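Long-range contacts in 433aa long hypothetical phosphoribosylglycinamide formyl transferase (Pyrococcus horikoshii, PDB 2DWC), which is a protein of the ATP-grasp superfamily, PurT-like in its C-terminal part, and holds adenosine-5'-diphosphate in its nucleotide pocket: residues G28-K32 against L375-P379; D298-L304 against R386-L391; R121-R125 against A289-S293. All coordinates share one frame; numbering follows the deposited sequence.

Contact 1 (G28-K32 against L375-P379); sequences GELGK and LFGKP. With SO4 (sulfate ion), chain F.
Glu-29 sets its CB over the centre of one face of the Phe-376 ring, 3.4 Å from the centroid and almost on the ring normal, a CH-pi contact. With CG set between the backbone N and the carbonyl carbon (chi1 56°) and a bend at the next bond, the chain runs on across the same face, and the carboxylate lies tilted only 25° from the ring plane. A glutamate suits this place because its methylenes pack on the aromatic ring while its charged end goes further. OE1 of Glu-29 takes a 2.8 Å salt bridge from NZ of Lys-378, on the syn side but tilted well out of the carboxylate plane. In the crystal this NZ also donates at 2.6 Å to O4 of a sulfate, probably from the crystallisation liquor, and to the carbonyl of Arg-386.

Lys-32, fully extended, passes to the backbone of the loop. Its NZ makes a weak 2.9 Å bond to O of Phe-376 and, through a water, weakly reaches O of Leu-375, but its stronger partner is the carbonyl of Gln-39 of the second subunit. Gly-377 follows with positive phi (88°), where a side chain would strike the preceding carbonyl and crowd Lys-32 NZ. Gly-28 is the N-cap of helix 29-40, in a glycine-rich strand-turn-helix consistent with the Rossmann-like preATP-grasp fold, here docked on the PurT-type C-terminal region.

Contact 2 (D298-L304 against R386-L391); sequences DTGMVTL and RLGIAL
Arg-386 sets out with CG opposite its backbone N (chi1 -166°), and a bend near the end of its chain turns the guanidinium toward Asp-298, whose own first torsion swings the carboxylate to meet it. NH1 and NH2 of Arg-386 both donate to the single oxygen OD1 of Asp-298, each at 3.3 Å. Both come from one face of the carboxylate, the two planes stand 64° apart, and the N-H...O angles are only about 140°, so this is a loose, end-on grip. The stronger partner of Arg-386 is Asp-241, which NH2 meets in a salt bridge; arginine suits the place because it can serve both acids.

Beyond these ion pairs the contact turns apolar. Met-301 and Arg-386 lie alongside, running opposite ways, with CE of Met-301 near NH1 of Arg-386. That methyl CE is also 4.0 Å from CG2 of Ile-389; flexible and unbranched, the methionine can reach between the arginine and the branched isoleucine. Strand 386-393 belongs to the mixed sheet, antiparallel to strands 343-349 and 371-375, with a classic beta bulge where Leu-387 and Gly-388 face Ile-348. Leu-391 brings CD1 to 3.9 Å from CB of Leu-304, and its other methyl against the carbonyl of Met-301. The 3-10 turn is braced at O of Gly-300, which accepts from both N and OG1 of Thr-303, the hydroxyl at 2.7 Å.

Contact 3 (R121-R125 against A289-S293); sequences RERLR and ANEVS. With ADP (adenosine-5'-diphosphate), chain H.
ADP O3B, an oxygen of the terminal phosphate, is gripped by both end nitrogens of Arg-121: NH2 at 2.6 Å with a fairly straight bond (158°), and NH1 more weakly at 3.2 Å. The oxygen lies at the edge of the guanidinium, in its plane, and the chain, extended from CG to NE, carries the charge from the helix to the nucleotide. NH1 of Arg-121 also forms a long salt bridge, 3.8 Å, with OE1 of Glu-291, and a water, weakly held by NH1, bridges the same two atoms.

Beside these polar groups, Leu-124 packs CD1 against CG1 of Val-292 at 3.6 Å, and its CD2 lies by CB of Glu-291. Branched, apolar side chains fill the gap where the helix crosses the strand at 111°. Arg-125, bent at chi2 and chi3, gives a weak bond from NH2 to O of Asn-290; its NH1 has the firmer partner, OG of Ser-137. Two waters at its edge join NE to O and NH2 to OD1 of Asn-290.

In this ADP pocket of an ATP-grasp protein, OE2 of Glu-291 comes within 2.7 Å of ADP O3A, and Arg-121 would ease, at least in part, the closeness of carboxylate and diphosphate.

In the fold
Contacts 1 and 2 form one continuous region, their centres about 11 Å apart: the backbone N of Phe-376 meets O of Leu-387 at 2.9 Å, and the Phe-376 ring packs on Gly-388. Their segments alternate along the chain, and the C-terminal region meets both helix 29-40 and the 298-304 segment. Contact 3 lies on the opposite side of the chain's centre, about 27 Å from contact 1 and 23 Å from contact 2 between centres, yet its nearest atoms are about 7 Å from either, without touching. It alone holds ADP-pocket residues, though the Asp-298 side chain is about 9 Å from ADP. Contacts 2 and 3 reach the same sheet.

Contact 1 (G28-K32 against L375-P379)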
# COMPACT_ATOMS: atom_id res chain seq x y z
N GLY B 28 12.08 -4.63 10.02
CA GLY B 28 12.64 -3.71 9.03
C GLY B 28 11.64 -3.37 7.90
O GLY B 28 10.43 -3.62 8.01
N GLU B 29 12.16 -2.81 6.80
CA GLU B 29 11.32 -2.39 5.71
C GLU B 29 10.49 -3.51 5.08
O GLU B 29 9.40 -3.24 4.58
CB GLU B 29 12.17 -1.68 4.64
CG GLU B 29 13.33 -2.52 4.11
CD GLU B 29 14.70 -2.26 4.80
OE1 GLU B 29 14.80 -2.09 6.05
OE2 GLU B 29 15.69 -2.27 4.05
N LEU B 30 11.02 -4.73 5.06
CA LEU B 30 10.28 -5.84 4.47
C LEU B 30 9.10 -6.18 5.38
O LEU B 30 7.96 -6.35 4.91
CB LEU B 30 11.23 -7.04 4.29
CG LEU B 30 12.49 -6.72 3.44
CD1 LEU B 30 13.10 -8.07 3.05
CD2 LEU B 30 12.17 -5.92 2.16
N GLY B 31 9.36 -6.22 6.68
CA GLY B 31 8.28 -6.49 7.62
C GLY B 31 7.24 -5.37 7.60
O GLY B 31 6.04 -5.59 7.80
N LYS B 32 7.69 -4.14 7.36
CA LYS B 32 6.74 -3.02 7.32
C LYS B 32 5.71 -3.22 6.21
O LYS B 32 4.51 -2.95 6.42
CB LYS B 32 7.50 -1.69 7.08
CG LYS B 32 6.63 -0.46 7.10
CD LYS B 32 7.52 0.79 6.83
CE LYS B 32 6.82 2.05 7.28
NZ LYS B 32 7.66 3.26 6.91
N LEU B 375 10.16 5.91 2.25
CA LEU B 375 11.17 6.25 3.26
C LEU B 375 10.72 5.37 4.43
O LEU B 375 9.56 5.46 4.87
CB LEU B 375 11.08 7.75 3.56
CG LEU B 375 11.37 8.63 2.31
CD1 LEU B 375 11.19 10.14 2.68
CD2 LEU B 375 12.86 8.41 1.86
N PHE B 376 11.68 4.62 4.98
CA PHE B 376 11.30 3.57 5.91
C PHE B 376 10.96 3.94 7.30
O PHE B 376 10.37 3.12 8.01
CB PHE B 376 12.37 2.45 5.93
CG PHE B 376 12.72 1.90 4.54
CD1 PHE B 376 11.75 1.79 3.54
CD2 PHE B 376 14.03 1.43 4.28
CE1 PHE B 376 12.07 1.22 2.28
CE2 PHE B 376 14.34 0.87 3.05
CZ PHE B 376 13.37 0.76 2.06
N GLY B 377 11.30 5.15 7.73
CA GLY B 377 10.94 5.48 9.10
C GLY B 377 11.96 5.09 10.14
O GLY B 377 11.67 5.18 11.34
N LYS B 378 13.17 4.68 9.73
CA LYS B 378 14.16 4.25 10.73
C LYS B 378 14.57 5.49 11.53
O LYS B 378 14.98 6.47 10.97
CB LYS B 378 15.38 3.61 10.05
CG LYS B 378 14.97 2.30 9.39
CD LYS B 378 16.15 1.66 8.62
CE LYS B 378 15.60 0.40 7.92
NZ LYS B 378 16.72 -0.39 7.25
N PRO B 379 14.51 5.40 12.86
CA PRO B 379 14.85 6.55 13.70
C PRO B 379 16.28 6.97 13.78
O PRO B 379 16.57 8.09 14.20
CB PRO B 379 14.27 6.20 15.10
CG PRO B 379 14.00 4.74 15.06
CD PRO B 379 14.04 4.24 13.62
S SO4 F . 18.94 -2.48 9.72
O1 SO4 F . 20.41 -2.31 9.91
O2 SO4 F . 18.70 -3.75 8.95
O3 SO4 F . 18.27 -2.56 11.06
O4 SO4 F . 18.40 -1.30 8.96
O HOH W 1 8.19 2.83 3.95

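Contact 2 (D298-L304 against R386-L391)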
# COMPACT_ATOMS: atom_id res chain seq x y z
N ASP B 298 15.06 -8.33 -0.14
CA ASP B 298 15.09 -6.94 -0.54
C ASP B 298 14.98 -6.64 -2.03
O ASP B 298 14.30 -5.69 -2.41
CB ASP B 298 16.30 -6.21 0.09
CG ASP B 298 17.63 -6.92 -0.16
OD1 ASP B 298 18.61 -6.56 0.55
OD2 ASP B 298 17.72 -7.80 -1.04
N THR B 299 15.56 -7.48 -2.88
CA THR B 299 15.50 -7.23 -4.33
C THR B 299 14.06 -7.26 -4.80
O THR B 299 13.70 -6.60 -5.77
CB THR B 299 16.31 -8.28 -5.09
OG1 THR B 299 15.75 -9.57 -4.83
CG2 THR B 299 17.80 -8.25 -4.61
N GLY B 300 13.24 -8.01 -4.06
CA GLY B 300 11.82 -8.12 -4.38
C GLY B 300 11.01 -6.88 -4.11
O GLY B 300 9.83 -6.86 -4.43
N MET B 301 11.60 -5.83 -3.54
CA MET B 301 10.82 -4.60 -3.32
C MET B 301 10.34 -4.03 -4.64
O MET B 301 9.38 -3.29 -4.68
CB MET B 301 11.61 -3.54 -2.52
CG MET B 301 11.58 -3.84 -1.00
SD MET B 301 12.34 -2.47 -0.06
CE MET B 301 14.08 -2.89 -0.14
N VAL B 302 10.99 -4.39 -5.74
CA VAL B 302 10.49 -3.91 -7.04
C VAL B 302 9.01 -4.29 -7.26
O VAL B 302 8.25 -3.55 -7.91
CB VAL B 302 11.36 -4.45 -8.19
CG1 VAL B 302 11.27 -5.98 -8.27
CG2 VAL B 302 10.89 -3.82 -9.53
N THR B 303 8.57 -5.41 -6.67
CA THR B 303 7.19 -5.85 -6.84
C THR B 303 6.14 -4.92 -6.21
O THR B 303 4.94 -5.05 -6.47
CB THR B 303 6.96 -7.30 -6.38
OG1 THR B 303 7.20 -7.40 -4.97
CG2 THR B 303 7.91 -8.25 -7.16
N LEU B 304 6.61 -3.95 -5.41
CA LEU B 304 5.71 -2.93 -4.86
C LEU B 304 5.19 -2.12 -6.06
O LEU B 304 4.14 -1.49 -5.99
CB LEU B 304 6.52 -1.99 -3.96
CG LEU B 304 6.94 -2.68 -2.67
CD1 LEU B 304 7.86 -1.72 -1.86
CD2 LEU B 304 5.69 -3.03 -1.83
N ARG B 386 20.23 1.23 4.94
CA ARG B 386 19.28 1.57 3.89
C ARG B 386 18.12 2.30 4.57
O ARG B 386 17.45 1.73 5.45
CB ARG B 386 18.72 0.31 3.26
CG ARG B 386 18.00 0.58 1.98
CD ARG B 386 17.55 -0.77 1.40
NE ARG B 386 18.71 -1.57 1.00
CZ ARG B 386 18.80 -2.89 1.14
NH1 ARG B 386 17.80 -3.58 1.67
NH2 ARG B 386 19.89 -3.53 0.73
N LEU B 387 17.88 3.54 4.15
CA LEU B 387 16.81 4.36 4.74
C LEU B 387 15.57 4.47 3.87
O LEU B 387 14.51 4.93 4.35
CB LEU B 387 17.35 5.78 5.03
CG LEU B 387 18.49 5.78 6.05
CD1 LEU B 387 18.81 7.26 6.42
CD2 LEU B 387 18.07 4.96 7.30
N GLY B 388 15.67 4.05 2.60
CA GLY B 388 14.48 4.12 1.76
C GLY B 388 14.78 3.58 0.38
O GLY B 388 15.87 3.02 0.16
N ILE B 389 13.84 3.71 -0.54
CA ILE B 389 14.08 3.29 -1.93
C ILE B 389 13.36 4.21 -2.89
O ILE B 389 12.33 4.79 -2.56
CB ILE B 389 13.53 1.86 -2.29
CG1 ILE B 389 12.06 1.73 -1.82
CG2 ILE B 389 14.46 0.78 -1.77
CD1 ILE B 389 11.33 0.58 -2.51
N ALA B 390 13.92 4.35 -4.09
CA ALA B 390 13.21 5.04 -5.16
C ALA B 390 12.59 3.87 -5.97
O ALA B 390 13.23 2.82 -6.15
CB ALA B 390 14.20 5.84 -6.06
N LEU B 391 11.35 4.05 -6.44
CA LEU B 391 10.63 3.04 -7.25
C LEU B 391 10.26 3.74 -8.56
O LEU B 391 9.83 4.88 -8.52
CB LEU B 391 9.30 2.67 -6.60
CG LEU B 391 9.16 1.51 -5.63
CD1 LEU B 391 7.73 1.50 -5.07
CD2 LEU B 391 9.44 0.20 -6.37

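Contact 3 (R121-R125 against A289-S293)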
# COMPACT_ATOMS: atom_id res chain seq x y z
N ARG B 121 25.99 -22.06 5.05
CA ARG B 121 26.34 -22.29 3.66
C ARG B 121 26.55 -23.74 3.26
O ARG B 121 26.27 -24.12 2.12
CB ARG B 121 27.56 -21.45 3.25
CG ARG B 121 27.39 -19.95 3.40
CD ARG B 121 28.51 -19.29 2.67
NE ARG B 121 28.62 -17.88 2.98
CZ ARG B 121 27.94 -16.92 2.38
NH1 ARG B 121 27.07 -17.21 1.42
NH2 ARG B 121 28.15 -15.65 2.73
N GLU B 122 27.01 -24.58 4.19
CA GLU B 122 27.22 -25.99 3.87
C GLU B 122 25.89 -26.76 3.85
O GLU B 122 25.62 -27.53 2.95
CB GLU B 122 28.19 -26.64 4.87
CG GLU B 122 28.39 -28.12 4.54
CD GLU B 122 29.46 -28.77 5.40
OE1 GLU B 122 29.82 -29.93 5.10
OE2 GLU B 122 29.92 -28.13 6.35
N ARG B 123 25.06 -26.55 4.86
CA ARG B 123 23.78 -27.23 4.86
C ARG B 123 22.98 -26.83 3.61
O ARG B 123 22.34 -27.66 2.98
CB ARG B 123 22.98 -26.89 6.13
CG ARG B 123 23.63 -27.36 7.44
CD ARG B 123 22.65 -27.30 8.62
NE ARG B 123 22.37 -25.94 9.09
CZ ARG B 123 22.87 -25.40 10.20
NH1 ARG B 123 23.69 -26.12 10.97
NH2 ARG B 123 22.56 -24.16 10.56
N LEU B 124 23.05 -25.56 3.24
CA LEU B 124 22.31 -25.07 2.09
C LEU B 124 22.85 -25.64 0.77
O LEU B 124 22.09 -26.18 -0.03
CB LEU B 124 22.38 -23.55 2.02
CG LEU B 124 21.55 -22.94 0.90
CD1 LEU B 124 20.11 -23.46 1.00
CD2 LEU B 124 21.62 -21.41 1.01
N ARG B 125 24.16 -25.51 0.57
CA ARG B 125 24.76 -26.01 -0.66
C ARG B 125 24.50 -27.50 -0.81
O ARG B 125 24.12 -27.97 -1.89
CB ARG B 125 26.27 -25.70 -0.69
CG ARG B 125 26.98 -26.13 -2.00
CD ARG B 125 26.27 -25.69 -3.30
NE ARG B 125 26.13 -24.23 -3.44
CZ ARG B 125 26.93 -23.46 -4.18
NH1 ARG B 125 27.94 -24.00 -4.85
NH2 ARG B 125 26.68 -22.16 -4.30
N ALA B 289 22.28 -22.23 -9.55
CA ALA B 289 21.63 -21.85 -8.29
C ALA B 289 22.71 -21.38 -7.36
O ALA B 289 23.74 -22.04 -7.22
CB ALA B 289 20.89 -23.04 -7.65
N ASN B 290 22.48 -20.25 -6.68
CA ASN B 290 23.49 -19.72 -5.81
C ASN B 290 23.09 -19.97 -4.37
O ASN B 290 23.75 -20.72 -3.66
CB ASN B 290 23.69 -18.23 -6.09
CG ASN B 290 24.58 -17.55 -5.09
OD1 ASN B 290 25.46 -18.17 -4.50
ND2 ASN B 290 24.39 -16.24 -4.91
N GLU B 291 22.01 -19.35 -3.92
CA GLU B 291 21.57 -19.59 -2.54
C GLU B 291 20.08 -19.26 -2.48
O GLU B 291 19.46 -19.02 -3.49
CB GLU B 291 22.38 -18.71 -1.60
CG GLU B 291 22.14 -17.22 -1.80
CD GLU B 291 23.07 -16.37 -0.96
OE1 GLU B 291 23.59 -16.88 0.05
OE2 GLU B 291 23.27 -15.19 -1.30
N VAL B 292 19.48 -19.27 -1.29
CA VAL B 292 18.05 -18.97 -1.23
C VAL B 292 17.69 -18.37 0.13
O VAL B 292 18.25 -18.75 1.16
CB VAL B 292 17.21 -20.26 -1.51
CG1 VAL B 292 17.77 -21.39 -0.74
CG2 VAL B 292 15.73 -20.06 -1.13
N SER B 293 16.79 -17.39 0.12
CA SER B 293 16.33 -16.82 1.39
C SER B 293 14.90 -17.33 1.52
O SER B 293 14.08 -17.15 0.62
CB SER B 293 16.34 -15.29 1.34
OG SER B 293 16.18 -14.82 2.66
PB ADP H . 25.76 -13.21 0.50
O1B ADP H . 24.38 -13.41 1.00
O2B ADP H . 26.23 -11.85 -0.22
O3B ADP H . 27.00 -14.07 1.07
PA ADP H . 26.97 -14.58 -1.63
O1A ADP H . 28.20 -14.43 -0.82
O2A ADP H . 26.68 -16.12 -1.98
O3A ADP H . 25.65 -14.04 -0.87
O5' ADP H . 27.07 -13.78 -3.03
C5' ADP H . 27.30 -12.37 -3.04
C4' ADP H . 27.72 -11.95 -4.44
O4' ADP H . 29.07 -12.36 -4.75
C3' ADP H . 26.85 -12.68 -5.47
O3' ADP H . 25.60 -12.00 -5.59
C2' ADP H . 27.71 -12.42 -6.70
O2' ADP H . 27.65 -11.03 -7.03
C1' ADP H . 29.10 -12.76 -6.14
N9 ADP H . 29.35 -14.22 -6.17
C8 ADP H . 29.15 -15.08 -5.18
N7 ADP H . 29.51 -16.30 -5.57
C5 ADP H . 29.94 -16.21 -6.82
C6 ADP H . 30.42 -17.14 -7.75
N6 ADP H . 30.58 -18.41 -7.41
N1 ADP H . 30.76 -16.70 -8.97
C2 ADP H . 30.65 -15.43 -9.31
N3 ADP H . 30.20 -14.53 -8.45
C4 ADP H . 29.84 -14.89 -7.21
O HOH W 2 25.07 -19.40 0.95
O HOH W 3 24.28 -22.78 -1.93
O HOH W 4 27.24 -19.78 -5.68